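Local coordinates for protein Cfl (Pectobacterium brasiliense, PDB 7A9J) that probably activates carboxylic acids such as coronafacic acid with ATP, as a ligase of the AMP-binding enzyme family, for joining to an acceptor, at residues 208-213 with 242-247; 334-339 with 402-407; 341-346 with 378-383; 357-362 with 413-418. The protein carries 1 engineered substitution. One frame throughout, in Å; residues are numbered along the deposited sequence.

Contact 1: residues 208-213 with 242-247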
loop_
_atom_site.group_PDB
_atom_site.type_symbol
_atom_site.label_atom_id
_atom_site.label_comp_id
_atom_site.label_asym_id
_atom_site.label_seq_id
_atom_site.Cartn_x
_atom_site.Cartn_y
_atom_site.Cartn_z
ATOM N N ASP A 208 -2.791 17.520 -0.116
ATOM C CA ASP A 208 -3.866 16.963 0.708
ATOM C C ASP A 208 -3.635 15.473 0.979
ATOM O O ASP A 208 -3.906 14.990 2.085
ATOM C CB ASP A 208 -5.230 17.209 0.038
ATOM C CG ASP A 208 -5.565 18.732 -0.042
ATOM O OD1 ASP A 208 -5.060 19.486 0.830
ATOM O OD2 ASP A 208 -6.340 19.158 -0.930
ATOM N N ALA A 209 -3.064 14.744 0.006
ATOM C CA ALA A 209 -2.760 13.337 0.229
ATOM C C ALA A 209 -1.634 13.156 1.246
ATOM O O ALA A 209 -1.642 12.201 2.045
ATOM C CB ALA A 209 -2.389 12.674 -1.092
ATOM N N VAL A 210 -0.607 14.019 1.181
ATOM C CA VAL A 210 0.447 13.941 2.181
ATOM C C VAL A 210 -0.108 14.279 3.558
ATOM O O VAL A 210 0.269 13.655 4.571
ATOM C CB VAL A 210 1.608 14.900 1.793
ATOM C CG1 VAL A 210 2.566 15.018 2.958
ATOM C CG2 VAL A 210 2.355 14.268 0.555
ATOM N N ASN A 211 -1.003 15.275 3.617
ATOM C CA ASN A 211 -1.628 15.652 4.891
ATOM C C ASN A 211 -2.453 14.488 5.481
ATOM O O ASN A 211 -2.397 14.262 6.706
ATOM C CB ASN A 211 -2.530 16.873 4.722
ATOM C CG ASN A 211 -1.737 18.182 4.588
ATOM O OD1 ASN A 211 -0.547 18.229 4.866
ATOM N ND2 ASN A 211 -2.413 19.238 4.154
ATOM N N LEU A 212 -3.142 13.721 4.634
ATOM C CA LEU A 212 -3.794 12.494 5.119
ATOM C C LEU A 212 -2.738 11.526 5.638
ATOM O O LEU A 212 -2.881 10.940 6.721
ATOM C CB LEU A 212 -4.589 11.799 4.013
ATOM C CG LEU A 212 -5.862 12.558 3.613
ATOM C CD1 LEU A 212 -6.347 12.071 2.253
ATOM C CD2 LEU A 212 -6.976 12.324 4.718
ATOM N N THR A 213 -1.666 11.341 4.869
ATOM C CA THR A 213 -0.680 10.334 5.242
ATOM C C THR A 213 0.038 10.706 6.541
ATOM O O THR A 213 0.372 9.822 7.336
ATOM C CB THR A 213 0.342 10.176 4.082
ATOM O OG1 THR A 213 -0.437 9.900 2.882
ATOM C CG2 THR A 213 1.266 9.003 4.378
ATOM N N SER A 242 4.059 4.591 -0.921
ATOM C CA SER A 242 5.398 4.898 -0.381
ATOM C C SER A 242 5.835 6.299 -0.740
ATOM O O SER A 242 6.571 6.915 0.021
ATOM C CB SER A 242 6.411 3.908 -0.876
ATOM O OG SER A 242 6.209 2.653 -0.264
ATOM N N ILE A 243 5.435 6.805 -1.908
ATOM C CA ILE A 243 5.765 8.200 -2.233
ATOM C C ILE A 243 5.173 9.131 -1.186
ATOM O O ILE A 243 5.856 10.009 -0.627
ATOM C CB ILE A 243 5.227 8.538 -3.635
ATOM C CG1 ILE A 243 5.914 7.674 -4.655
ATOM C CG2 ILE A 243 5.311 10.082 -3.871
ATOM C CD1 ILE A 243 5.351 7.791 -6.100
ATOM N N LEU A 244 3.886 8.903 -0.854
ATOM C CA LEU A 244 3.227 9.735 0.118
ATOM C C LEU A 244 3.845 9.562 1.488
ATOM O O LEU A 244 3.965 10.550 2.226
ATOM C CB LEU A 244 1.740 9.390 0.165
ATOM C CG LEU A 244 0.957 9.697 -1.118
ATOM C CD1 LEU A 244 -0.557 9.286 -0.869
ATOM C CD2 LEU A 244 0.981 11.159 -1.482
ATOM N N ILE A 245 4.152 8.325 1.870
ATOM C CA ILE A 245 4.790 8.087 3.170
ATOM C C ILE A 245 6.108 8.831 3.238
ATOM O O ILE A 245 6.414 9.452 4.249
ATOM C CB ILE A 245 5.060 6.595 3.396
ATOM C CG1 ILE A 245 3.724 5.890 3.702
ATOM C CG2 ILE A 245 6.015 6.381 4.562
ATOM C CD1 ILE A 245 3.863 4.344 3.575
ATOM N N THR A 246 6.865 8.774 2.158
ATOM C CA THR A 246 8.190 9.409 2.155
ATOM C C THR A 246 8.071 10.939 2.273
ATOM O O THR A 246 8.773 11.570 3.072
ATOM C CB THR A 246 8.925 8.965 0.886
ATOM O OG1 THR A 246 9.057 7.545 0.893
ATOM C CG2 THR A 246 10.392 9.660 0.813
ATOM N N PHE A 247 7.200 11.572 1.479
ATOM C CA PHE A 247 6.999 12.997 1.601
ATOM C C PHE A 247 6.526 13.352 3.007
ATOM O O PHE A 247 6.993 14.327 3.607
ATOM C CB PHE A 247 5.951 13.545 0.615
ATOM C CG PHE A 247 6.338 13.439 -0.838
ATOM C CD1 PHE A 247 7.682 13.622 -1.273
ATOM C CD2 PHE A 247 5.359 13.322 -1.786
ATOM C CE1 PHE A 247 7.969 13.550 -2.634
ATOM C CE2 PHE A 247 5.659 13.238 -3.141
ATOM C CZ PHE A 247 6.955 13.406 -3.581
#
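The helix segments 208-213 and 242-247 meet at a steep angle, their axes 76° apart in N-to-C direction and 8.6 Å apart at closest approach, with the CA atoms of Val210 and Leu244 the nearest pair (5.4 Å). Leu244 makes the largest share of the contact: its CD2 methyl rests on CB of Ala209 at 3.7 Å and lies a little farther from CG2 of Val210. The other methyl of Leu244, CD1, lies over CB of Ala209 and the hydroxyl of Thr213. Thr213 crosses Leu244 at about a right angle, its OG1 3.5 Å from Leu244 CB without bonding to it. That hydroxyl stands beside its own backbone N (chi1 -54°), which lets it turn back within the helix and donate to Ala209 O at 2.7 Å; Thr213 N reaches the same oxygen from the opposite face of the carbonyl plane, and two bonds thus grip one buried acceptor. Both helices belong to the AMP-binding domain, and Leu244 also lines the pocket of the bound 6-ethyl-1-oxo-indene-4-carboxylic acid, so the crossing backs one wall of that site. On the other flank, Val210 CG2 sits 3.7 Å from Phe247 CB and near the plane of the phenyl ring, at its edge. The ring itself leads off toward helix 83-95, where it meets Tyr90. Thr213 CG2 packs 3.8 Å from Ile245 CA.

Contact 2: residues 334-339 with 402-407. With R4Z (6-ethyl-1-oxidanylidene-indene-4-carboxylic acid), chain B.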
loop_
_atom_site.group_PDB
_atom_site.type_symbol
_atom_site.label_atom_id
_atom_site.label_comp_id
_atom_site.label_asym_id
_atom_site.label_seq_id
_atom_site.Cartn_x
_atom_site.Cartn_y
_atom_site.Cartn_z
ATOM N N TYR A 334 -6.048 2.226 5.055
ATOM C CA TYR A 334 -6.937 1.785 4.001
ATOM C C TYR A 334 -7.050 2.942 3.034
ATOM O O TYR A 334 -7.436 4.034 3.433
ATOM C CB TYR A 334 -8.289 1.432 4.603
ATOM C CG TYR A 334 -9.438 1.086 3.667
ATOM C CD1 TYR A 334 -10.150 2.079 2.989
ATOM C CD2 TYR A 334 -9.874 -0.231 3.543
ATOM C CE1 TYR A 334 -11.286 1.743 2.200
ATOM C CE2 TYR A 334 -10.959 -0.562 2.721
ATOM C CZ TYR A 334 -11.673 0.433 2.078
ATOM O OH TYR A 334 -12.798 0.091 1.285
ATOM N N GLY A 335 -6.733 2.710 1.777
ATOM C CA GLY A 335 -6.783 3.828 0.850
ATOM C C GLY A 335 -6.476 3.335 -0.541
ATOM O O GLY A 335 -6.148 2.157 -0.758
ATOM N N GLN A 336 -6.608 4.258 -1.493
ATOM C CA GLN A 336 -6.309 3.883 -2.869
ATOM C C GLN A 336 -6.018 5.152 -3.665
ATOM O O GLN A 336 -6.386 6.267 -3.274
ATOM C CB GLN A 336 -7.461 3.104 -3.513
ATOM C CG GLN A 336 -8.741 3.885 -3.593
ATOM C CD GLN A 336 -9.917 2.991 -4.052
ATOM O OE1 GLN A 336 -10.635 2.430 -3.227
ATOM N NE2 GLN A 336 -10.074 2.822 -5.360
ATOM N N THR A 337 -5.394 4.946 -4.823
ATOM C CA THR A 337 -4.947 6.078 -5.639
ATOM C C THR A 337 -6.089 7.013 -6.029
ATOM O O THR A 337 -5.927 8.228 -5.997
ATOM C CB THR A 337 -4.245 5.504 -6.873
ATOM O OG1 THR A 337 -3.159 4.698 -6.374
ATOM C CG2 THR A 337 -3.643 6.635 -7.731
ATOM N N GLU A 338 -7.266 6.469 -6.392
ATOM C CA GLU A 338 -8.385 7.341 -6.789
ATOM C C GLU A 338 -8.843 8.257 -5.660
ATOM O O GLU A 338 -9.428 9.310 -5.901
ATOM C CB GLU A 338 -9.553 6.482 -7.249
ATOM C CG GLU A 338 -9.238 5.668 -8.477
ATOM C CD GLU A 338 -8.616 4.262 -8.237
ATOM O OE1 GLU A 338 -8.011 3.946 -7.157
ATOM O OE2 GLU A 338 -8.741 3.465 -9.207
ATOM N N LEU A 339 -8.596 7.880 -4.427
ATOM C CA LEU A 339 -8.958 8.694 -3.278
ATOM C C LEU A 339 -7.810 9.585 -2.853
ATOM O O LEU A 339 -7.830 10.146 -1.753
ATOM C CB LEU A 339 -9.360 7.787 -2.121
ATOM C CG LEU A 339 -10.652 7.092 -2.496
ATOM C CD1 LEU A 339 -10.999 6.107 -1.392
ATOM C CD2 LEU A 339 -11.773 8.179 -2.688
ATOM N N ARG A 402 -17.987 13.606 -6.287
ATOM C CA ARG A 402 -18.248 12.186 -6.517
ATOM C C ARG A 402 -17.925 11.349 -5.276
ATOM O O ARG A 402 -16.974 11.639 -4.541
ATOM C CB ARG A 402 -17.413 11.694 -7.702
ATOM C CG ARG A 402 -15.916 11.815 -7.459
ATOM C CD ARG A 402 -15.077 11.427 -8.670
ATOM N NE ARG A 402 -15.379 10.075 -9.137
ATOM C CZ ARG A 402 -14.827 8.961 -8.653
ATOM N NH1 ARG A 402 -13.927 9.013 -7.669
ATOM N NH2 ARG A 402 -15.182 7.783 -9.157
ATOM N N TRP A 403 -18.746 10.323 -5.038
ATOM C CA TRP A 403 -18.483 9.271 -4.058
ATOM C C TRP A 403 -17.855 8.068 -4.757
ATOM O O TRP A 403 -18.297 7.675 -5.836
ATOM C CB TRP A 403 -19.781 8.832 -3.374
ATOM C CG TRP A 403 -20.364 9.925 -2.533
ATOM C CD1 TRP A 403 -21.231 10.903 -2.935
ATOM C CD2 TRP A 403 -20.096 10.171 -1.151
ATOM N NE1 TRP A 403 -21.523 11.739 -1.874
ATOM C CE2 TRP A 403 -20.831 11.311 -0.769
ATOM C CE3 TRP A 403 -19.296 9.537 -0.196
ATOM C CZ2 TRP A 403 -20.792 11.829 0.527
ATOM C CZ3 TRP A 403 -19.273 10.048 1.101
ATOM C CH2 TRP A 403 -20.008 11.185 1.442
ATOM N N LEU A 404 -16.860 7.456 -4.129
ATOM C CA LEU A 404 -16.282 6.218 -4.639
ATOM C C LEU A 404 -16.922 5.026 -3.926
ATOM O O LEU A 404 -16.857 4.944 -2.698
ATOM C CB LEU A 404 -14.771 6.191 -4.420
ATOM C CG LEU A 404 -14.049 4.967 -4.999
ATOM C CD1 LEU A 404 -12.658 5.343 -5.477
ATOM C CD2 LEU A 404 -13.952 3.839 -3.977
ATOM N N ALA A 405 -17.476 4.090 -4.695
ATOM C CA ALA A 405 -18.014 2.849 -4.143
ATOM C C ALA A 405 -16.893 1.838 -3.969
ATOM O O ALA A 405 -16.297 1.389 -4.952
ATOM C CB ALA A 405 -19.110 2.277 -5.052
ATOM N N THR A 406 -16.613 1.467 -2.726
ATOM C CA THR A 406 -15.460 0.617 -2.436
ATOM C C THR A 406 -15.698 -0.866 -2.724
ATOM O O THR A 406 -14.716 -1.618 -2.829
ATOM C CB THR A 406 -15.088 0.716 -0.971
ATOM O OG1 THR A 406 -16.213 0.243 -0.209
ATOM C CG2 THR A 406 -14.753 2.175 -0.562
ATOM N N GLY A 407 -16.943 -1.319 -2.754
ATOM C CA GLY A 407 -17.266 -2.722 -2.828
ATOM C C GLY A 407 -17.159 -3.452 -1.505
ATOM O O GLY A 407 -17.348 -4.670 -1.486
HETATM C C13 R4Z B . -3.087 5.762 -2.323
HETATM C C15 R4Z B . -3.189 4.474 -0.140
HETATM C C02 R4Z B . -3.147 3.027 2.019
HETATM C C03 R4Z B . -2.827 1.734 2.433
HETATM C C04 R4Z B . -2.490 0.979 1.147
HETATM C C05 R4Z B . -3.004 3.332 0.624
HETATM C C06 R4Z B . -2.574 2.130 0.008
HETATM C C07 R4Z B . -2.326 2.141 -1.359
HETATM C C08 R4Z B . -1.858 0.849 -2.050
HETATM C C11 R4Z B . -2.477 3.307 -2.107
HETATM C C12 R4Z B . -2.911 4.497 -1.508
HETATM C C14 R4Z B . -1.711 6.432 -2.602
HETATM O O01 R4Z B . -3.532 3.851 2.807
HETATM O O09 R4Z B . -1.370 0.955 -3.206
HETATM O O10 R4Z B . -1.964 -0.298 -1.507
#
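The acid-binding pocket of this AMP-binding enzyme has segment 334-339 as one wall, and strand 404-406 packs behind that wall through Leu404, Thr406, Gln336 and Tyr334. On the pocket side the backbone itself meets the ligand: Gln336 C lies 3.3 Å from C13 of the ethyl group, and Gly335 C is close to ring atom C15. On the far side Leu404 points its two methyls at the amide of Gln336, CD1 lying 3.6 Å from NE2 and CD2 3.7 Å from OE1. Gln336 and Leu404 approach from opposite directions; the glutamine chain starts with CG between its backbone N and carbonyl carbon (chi1 61°) and then runs out extended. Its NE2 gives a nearly straight bond, 3.0 Å and 168°, to Glu338 OE1, which receives it from above the carboxylate plane. The other carboxylate oxygen, OE2, pairs with Lys197, so the carboxylate that bonds the amide is itself held by a salt bridge. The segment leaves the end of strand 331-335 for a short 3-10 segment at 337-338; Glu338 CB there, and Leu339 CD2 just after it, also pack on Leu404. At the other end of the contact, the Tyr334 hydroxyl comes 3.3 Å from Thr406 CB, and Thr406 CG2 lies at the ring edge. Polar partners differ: Tyr334 OH bonds to Asp408, Thr406 OG1 to Leu378 O.

Contact 3: residues 341-346 with 378-383. With R4Z (6-ethyl-1-oxidanylidene-indene-4-carboxylic acid), chain B.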
loop_
_atom_site.group_PDB
_atom_site.type_symbol
_atom_site.label_atom_id
_atom_site.label_comp_id
_atom_site.label_asym_id
_atom_site.label_seq_id
_atom_site.Cartn_x
_atom_site.Cartn_y
_atom_site.Cartn_z
ATOM N N GLY A 341 -5.109 9.512 -1.280
ATOM C CA GLY A 341 -4.260 8.921 -0.289
ATOM C C GLY A 341 -4.989 7.952 0.636
ATOM O O GLY A 341 -6.072 7.501 0.352
ATOM N N PRO A 342 -4.345 7.599 1.728
ATOM C CA PRO A 342 -5.031 6.908 2.834
ATOM C C PRO A 342 -6.277 7.694 3.246
ATOM O O PRO A 342 -6.250 8.929 3.414
ATOM C CB PRO A 342 -3.998 6.941 3.980
ATOM C CG PRO A 342 -2.670 7.256 3.248
ATOM C CD PRO A 342 -3.088 8.236 2.166
ATOM N N VAL A 343 -7.367 6.962 3.517
ATOM C CA VAL A 343 -8.558 7.663 3.991
ATOM C C VAL A 343 -9.096 7.135 5.305
ATOM O O VAL A 343 -9.871 7.826 5.955
ATOM C CB VAL A 343 -9.683 7.616 2.926
ATOM C CG1 VAL A 343 -9.223 8.495 1.716
ATOM C CG2 VAL A 343 -10.001 6.167 2.481
ATOM N N ILE A 344 -8.802 5.900 5.665
ATOM C CA ILE A 344 -9.306 5.309 6.894
ATOM C C ILE A 344 -8.116 4.666 7.594
ATOM O O ILE A 344 -7.304 3.990 6.958
ATOM C CB ILE A 344 -10.435 4.288 6.604
ATOM C CG1 ILE A 344 -11.660 5.026 6.088
ATOM C CG2 ILE A 344 -10.788 3.548 7.899
ATOM C CD1 ILE A 344 -12.729 4.098 5.354
ATOM N N TYR A 345 -8.006 4.907 8.883
ATOM C CA TYR A 345 -6.829 4.524 9.624
ATOM C C TYR A 345 -7.221 3.828 10.907
ATOM O O TYR A 345 -8.054 4.339 11.656
ATOM C CB TYR A 345 -6.033 5.788 9.884
ATOM C CG TYR A 345 -4.888 5.688 10.865
ATOM C CD1 TYR A 345 -3.939 4.692 10.766
ATOM C CD2 TYR A 345 -4.769 6.632 11.884
ATOM C CE1 TYR A 345 -2.857 4.604 11.679
ATOM C CE2 TYR A 345 -3.714 6.564 12.818
ATOM C CZ TYR A 345 -2.760 5.542 12.698
ATOM O OH TYR A 345 -1.715 5.508 13.601
ATOM N N HIS A 346 -6.614 2.662 11.154
ATOM C CA HIS A 346 -6.878 1.926 12.367
ATOM C C HIS A 346 -5.632 1.993 13.232
ATOM O O HIS A 346 -4.641 1.318 12.954
ATOM C CB HIS A 346 -7.276 0.478 12.062
ATOM C CG HIS A 346 -8.042 -0.126 13.174
ATOM N ND1 HIS A 346 -7.839 0.247 14.487
ATOM C CD2 HIS A 346 -9.069 -1.022 13.180
ATOM C CE1 HIS A 346 -8.713 -0.398 15.257
ATOM N NE2 HIS A 346 -9.484 -1.148 14.485
ATOM N N LEU A 378 -19.651 0.695 1.848
ATOM C CA LEU A 378 -18.891 1.888 2.206
ATOM C C LEU A 378 -18.622 2.713 0.953
ATOM O O LEU A 378 -18.020 2.209 -0.009
ATOM C CB LEU A 378 -17.574 1.504 2.861
ATOM C CG LEU A 378 -16.603 2.613 3.125
ATOM C CD1 LEU A 378 -17.266 3.604 4.053
ATOM C CD2 LEU A 378 -15.343 1.961 3.733
ATOM N N LEU A 379 -19.085 3.962 0.978
ATOM C CA LEU A 379 -18.798 4.980 -0.023
ATOM C C LEU A 379 -17.937 6.073 0.600
ATOM O O LEU A 379 -18.136 6.446 1.756
ATOM C CB LEU A 379 -20.102 5.597 -0.545
ATOM C CG LEU A 379 -21.255 4.664 -0.928
ATOM C CD1 LEU A 379 -22.409 5.428 -1.557
ATOM C CD2 LEU A 379 -20.713 3.647 -1.863
ATOM N N ILE A 380 -16.981 6.608 -0.158
ATOM C CA ILE A 380 -15.995 7.511 0.435
ATOM C C ILE A 380 -15.805 8.722 -0.466
ATOM O O ILE A 380 -15.700 8.586 -1.688
ATOM C CB ILE A 380 -14.627 6.835 0.693
ATOM C CG1 ILE A 380 -14.800 5.626 1.626
ATOM C CG2 ILE A 380 -13.607 7.871 1.318
ATOM C CD1 ILE A 380 -13.590 4.730 1.595
ATOM N N ARG A 381 -15.749 9.904 0.144
ATOM C CA ARG A 381 -15.240 11.086 -0.522
ATOM C C ARG A 381 -14.011 11.603 0.240
ATOM O O ARG A 381 -14.043 11.735 1.470
ATOM C CB ARG A 381 -16.340 12.150 -0.618
ATOM C CG ARG A 381 -16.013 13.290 -1.558
ATOM C CD ARG A 381 -17.364 13.869 -2.080
ATOM N NE ARG A 381 -18.176 14.371 -0.974
ATOM C CZ ARG A 381 -19.447 14.746 -1.079
ATOM N NH1 ARG A 381 -20.060 14.680 -2.252
ATOM N NH2 ARG A 381 -20.102 15.195 -0.006
ATOM N N SER A 382 -12.947 11.859 -0.483
ATOM C CA SER A 382 -11.669 12.198 0.158
ATOM C C SER A 382 -11.361 13.696 0.037
ATOM O O SER A 382 -11.773 14.333 -0.947
ATOM C CB SER A 382 -10.532 11.383 -0.478
ATOM O OG SER A 382 -9.270 11.920 -0.071
ATOM N N PRO A 383 -10.696 14.300 1.038
ATOM C CA PRO A 383 -10.259 15.698 0.880
ATOM C C PRO A 383 -9.126 15.846 -0.102
ATOM O O PRO A 383 -8.847 16.976 -0.542
ATOM C CB PRO A 383 -9.830 16.107 2.296
ATOM C CG PRO A 383 -9.285 14.825 2.883
ATOM C CD PRO A 383 -10.279 13.759 2.344
HETATM C C13 R4Z B . -3.087 5.762 -2.323
HETATM C C15 R4Z B . -3.189 4.474 -0.140
HETATM C C02 R4Z B . -3.147 3.027 2.019
HETATM C C03 R4Z B . -2.827 1.734 2.433
HETATM C C04 R4Z B . -2.490 0.979 1.147
HETATM C C05 R4Z B . -3.004 3.332 0.624
HETATM C C06 R4Z B . -2.574 2.130 0.008
HETATM C C07 R4Z B . -2.326 2.141 -1.359
HETATM C C08 R4Z B . -1.858 0.849 -2.050
HETATM C C11 R4Z B . -2.477 3.307 -2.107
HETATM C C12 R4Z B . -2.911 4.497 -1.508
HETATM C C14 R4Z B . -1.711 6.432 -2.602
HETATM O O01 R4Z B . -3.532 3.851 2.807
HETATM O O09 R4Z B . -1.370 0.955 -3.206
HETATM O O10 R4Z B . -1.964 -0.298 -1.507
#
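Ile344 and Leu378 reach toward each other tip to tip between strands 342-346 and 378-381, Ile344 CD1 standing 3.7 Å from Leu378 CD2. The same Ile344 CD1 lies 3.9 Å from Ile380 CD1, but here the two side chains pass at a slant, so one methyl touches two residues, Leu378 and Ile380, that point from the same side of the opposing strand. Ile380 CD1 in turn meets Val343 CG2 at 4.0 Å, again end against end. Val343 divides its branches between two partners: with CG1 beside its backbone N and CG2 between that N and the carbonyl carbon (chi1 -68°), CG2 is directed at Ile380 while CG1 goes to Ser382, 3.9 Å from its CB. Consecutive residues Val343 and Ile344 can both point across because they form a classic beta bulge opposite Tyr334. The strand axes run 122° apart in direction and come no closer than 9.1 Å, a face-to-face packing rather than edge pairing. Pro342 turns away from strand 378-381, and its CB lies 3.3 Å from O01 of the bound acid. Ser382 OG, set anti to its backbone N, bonds to Leu339 O, so its polar end is satisfied although beside Val343 CG1. Buried van der Waals contacts, nearly all between methyls, join the two segments, so the direct contact is held by fit, while each strand's hydrogen bonding is with its own neighbours.

Contact 4: residues 357-362 with 413-418. Engineered in segment 413-418: Gly416 (natural residue Arg).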
loop_
_atom_site.group_PDB
_atom_site.type_symbol
_atom_site.label_atom_id
_atom_site.label_comp_id
_atom_site.label_asym_id
_atom_site.label_seq_id
_atom_site.Cartn_x
_atom_site.Cartn_y
_atom_site.Cartn_z
ATOM N N ILE A 357 -11.827 -1.789 10.209
ATOM C CA ILE A 357 -10.847 -1.007 9.478
ATOM C C ILE A 357 -10.543 0.346 10.075
ATOM O O ILE A 357 -9.625 1.047 9.556
ATOM C CB ILE A 357 -11.208 -0.827 8.003
ATOM C CG1 ILE A 357 -12.564 -0.119 7.870
ATOM C CG2 ILE A 357 -11.117 -2.182 7.306
ATOM C CD1 ILE A 357 -12.944 0.061 6.415
ATOM N N GLY A 358 -11.182 0.746 11.147
ATOM C CA GLY A 358 -10.722 1.977 11.750
ATOM C C GLY A 358 -11.606 3.184 11.458
ATOM O O GLY A 358 -12.808 3.057 11.141
ATOM N N TRP A 359 -11.010 4.362 11.517
ATOM C CA TRP A 359 -11.734 5.602 11.523
ATOM C C TRP A 359 -11.400 6.432 10.293
ATOM O O TRP A 359 -10.216 6.572 9.953
ATOM C CB TRP A 359 -11.391 6.422 12.781
ATOM C CG TRP A 359 -11.939 5.865 14.045
ATOM C CD1 TRP A 359 -13.119 6.247 14.648
ATOM C CD2 TRP A 359 -11.435 4.742 14.826
ATOM N NE1 TRP A 359 -13.336 5.496 15.765
ATOM C CE2 TRP A 359 -12.323 4.582 15.910
ATOM C CE3 TRP A 359 -10.274 3.946 14.766
ATOM C CZ2 TRP A 359 -12.153 3.584 16.900
ATOM C CZ3 TRP A 359 -10.095 2.957 15.737
ATOM C CH2 TRP A 359 -11.058 2.773 16.777
ATOM N N PRO A 360 -12.365 7.175 9.751
ATOM C CA PRO A 360 -12.024 8.131 8.671
ATOM C C PRO A 360 -11.033 9.173 9.157
ATOM O O PRO A 360 -11.134 9.716 10.262
ATOM C CB PRO A 360 -13.379 8.790 8.327
ATOM C CG PRO A 360 -14.400 7.647 8.674
ATOM C CD PRO A 360 -13.828 7.067 9.970
ATOM N N LEU A 361 -10.075 9.460 8.290
ATOM C CA LEU A 361 -9.101 10.492 8.544
ATOM C C LEU A 361 -9.736 11.872 8.452
ATOM O O LEU A 361 -10.861 12.025 7.972
ATOM C CB LEU A 361 -7.986 10.285 7.545
ATOM C CG LEU A 361 -7.119 9.077 7.934
ATOM C CD1 LEU A 361 -6.145 8.724 6.732
ATOM C CD2 LEU A 361 -6.350 9.274 9.251
ATOM N N PRO A 362 -9.015 12.928 8.871
ATOM C CA PRO A 362 -9.617 14.277 8.843
ATOM C C PRO A 362 -10.028 14.702 7.440
ATOM O O PRO A 362 -9.313 14.474 6.463
ATOM C CB PRO A 362 -8.518 15.184 9.424
ATOM C CG PRO A 362 -7.687 14.261 10.285
ATOM C CD PRO A 362 -7.684 12.930 9.533
ATOM N N GLU A 413 -19.780 2.041 14.145
ATOM C CA GLU A 413 -20.139 1.980 15.563
ATOM C C GLU A 413 -20.334 3.399 16.098
ATOM O O GLU A 413 -19.998 4.408 15.446
ATOM C CB GLU A 413 -19.022 1.279 16.369
ATOM C CG GLU A 413 -18.723 -0.169 15.903
ATOM C CD GLU A 413 -19.287 -1.205 16.846
ATOM O OE1 GLU A 413 -18.465 -1.917 17.462
ATOM O OE2 GLU A 413 -20.534 -1.295 16.993
ATOM N N ASN A 414 -20.811 3.450 17.335
ATOM C CA ASN A 414 -21.065 4.713 18.010
ATOM C C ASN A 414 -19.848 5.603 18.084
ATOM O O ASN A 414 -19.971 6.817 17.950
ATOM C CB ASN A 414 -21.596 4.413 19.394
ATOM C CG ASN A 414 -23.064 3.949 19.335
ATOM O OD1 ASN A 414 -23.809 4.388 18.443
ATOM N ND2 ASN A 414 -23.468 3.041 20.229
ATOM N N ASN A 415 -18.648 5.033 18.154
ATOM C CA ASN A 415 -17.475 5.859 18.282
ATOM C C ASN A 415 -16.839 6.169 16.915
ATOM O O ASN A 415 -15.703 6.622 16.836
ATOM C CB ASN A 415 -16.524 5.144 19.216
ATOM C CG ASN A 415 -16.000 3.860 18.638
ATOM O OD1 ASN A 415 -16.397 3.454 17.555
ATOM N ND2 ASN A 415 -15.084 3.215 19.353
ATOM N N GLY A 416 -17.538 5.813 15.815
ATOM C CA GLY A 416 -16.997 6.049 14.487
ATOM C C GLY A 416 -16.263 4.898 13.842
ATOM O O GLY A 416 -15.936 4.979 12.650
ATOM N N ASN A 417 -15.892 3.875 14.605
ATOM C CA ASN A 417 -15.118 2.775 14.045
ATOM C C ASN A 417 -15.943 2.019 12.988
ATOM O O ASN A 417 -17.132 1.800 13.166
ATOM C CB ASN A 417 -14.699 1.809 15.160
ATOM C CG ASN A 417 -13.744 0.740 14.676
ATOM O OD1 ASN A 417 -13.058 0.905 13.681
ATOM N ND2 ASN A 417 -13.723 -0.394 15.386
ATOM N N LEU A 418 -15.279 1.695 11.857
ATOM C CA LEU A 418 -15.954 0.972 10.766
ATOM C C LEU A 418 -15.674 -0.502 10.960
ATOM O O LEU A 418 -14.581 -0.999 10.733
ATOM C CB LEU A 418 -15.444 1.474 9.421
ATOM C CG LEU A 418 -15.891 2.947 9.308
ATOM C CD1 LEU A 418 -15.156 3.503 8.102
ATOM C CD2 LEU A 418 -17.455 3.026 9.038
#
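Trp359 and the loop 413-418 are held by a bond from the indole NE1 to Asn415 O, 2.8 Å long; the acceptor lies in the ring plane, while the donor stands 44° above the carbonyl plane. Asn417 CB covers one ring face, 3.4 Å above it and offset toward the rim. The loop links antiparallel strands 408-412 and 418-423, the latter paired with 356-360. Two bonds join the backbones: Ile357 N to Leu418 O, at 2.9 Å and 166°, and Leu418 N to Gly358 O, also 2.9 Å. Gly358 N has a weak, bent bond to Asn417 OD1. Within the loop, Asn415 OD1 accepts from Asn417 N in an Asx turn, and Gly416 N donates to Glu413 O in a type I turn. The carbonyl carbon of engineered Gly416 (natively arginine) lies 3.5 Å from Trp359 CD1. Ile357 CG1 packs on Leu418 CB, 3.6 Å away. With acceptors for the indole N-H and the amides of Gly416, Asn417 and Leu418, directional bonds fix the loop against strand 356-360.

Contacts 1 and 3 are buried and held across their segments by apolar packing, helix on helix in the first and strand face on strand face in the second; they touch where Thr213 meets Pro342. Contacts 2 and 4 are partly buried. Contact 2 is adjacent to contact 3, and bonds between side-chain hydroxyls and backbone oxygens tie them, while contacts 1, 2 and 3 all reach the bound acid. Contact 4, the one farthest from the centre of the chain, relies on backbone and indole bonds at a turn. Its strand 356-360 pairs with strand 342-346 of contact 3, so contacts 3 and 4 share a pair of adjacent antiparallel strands.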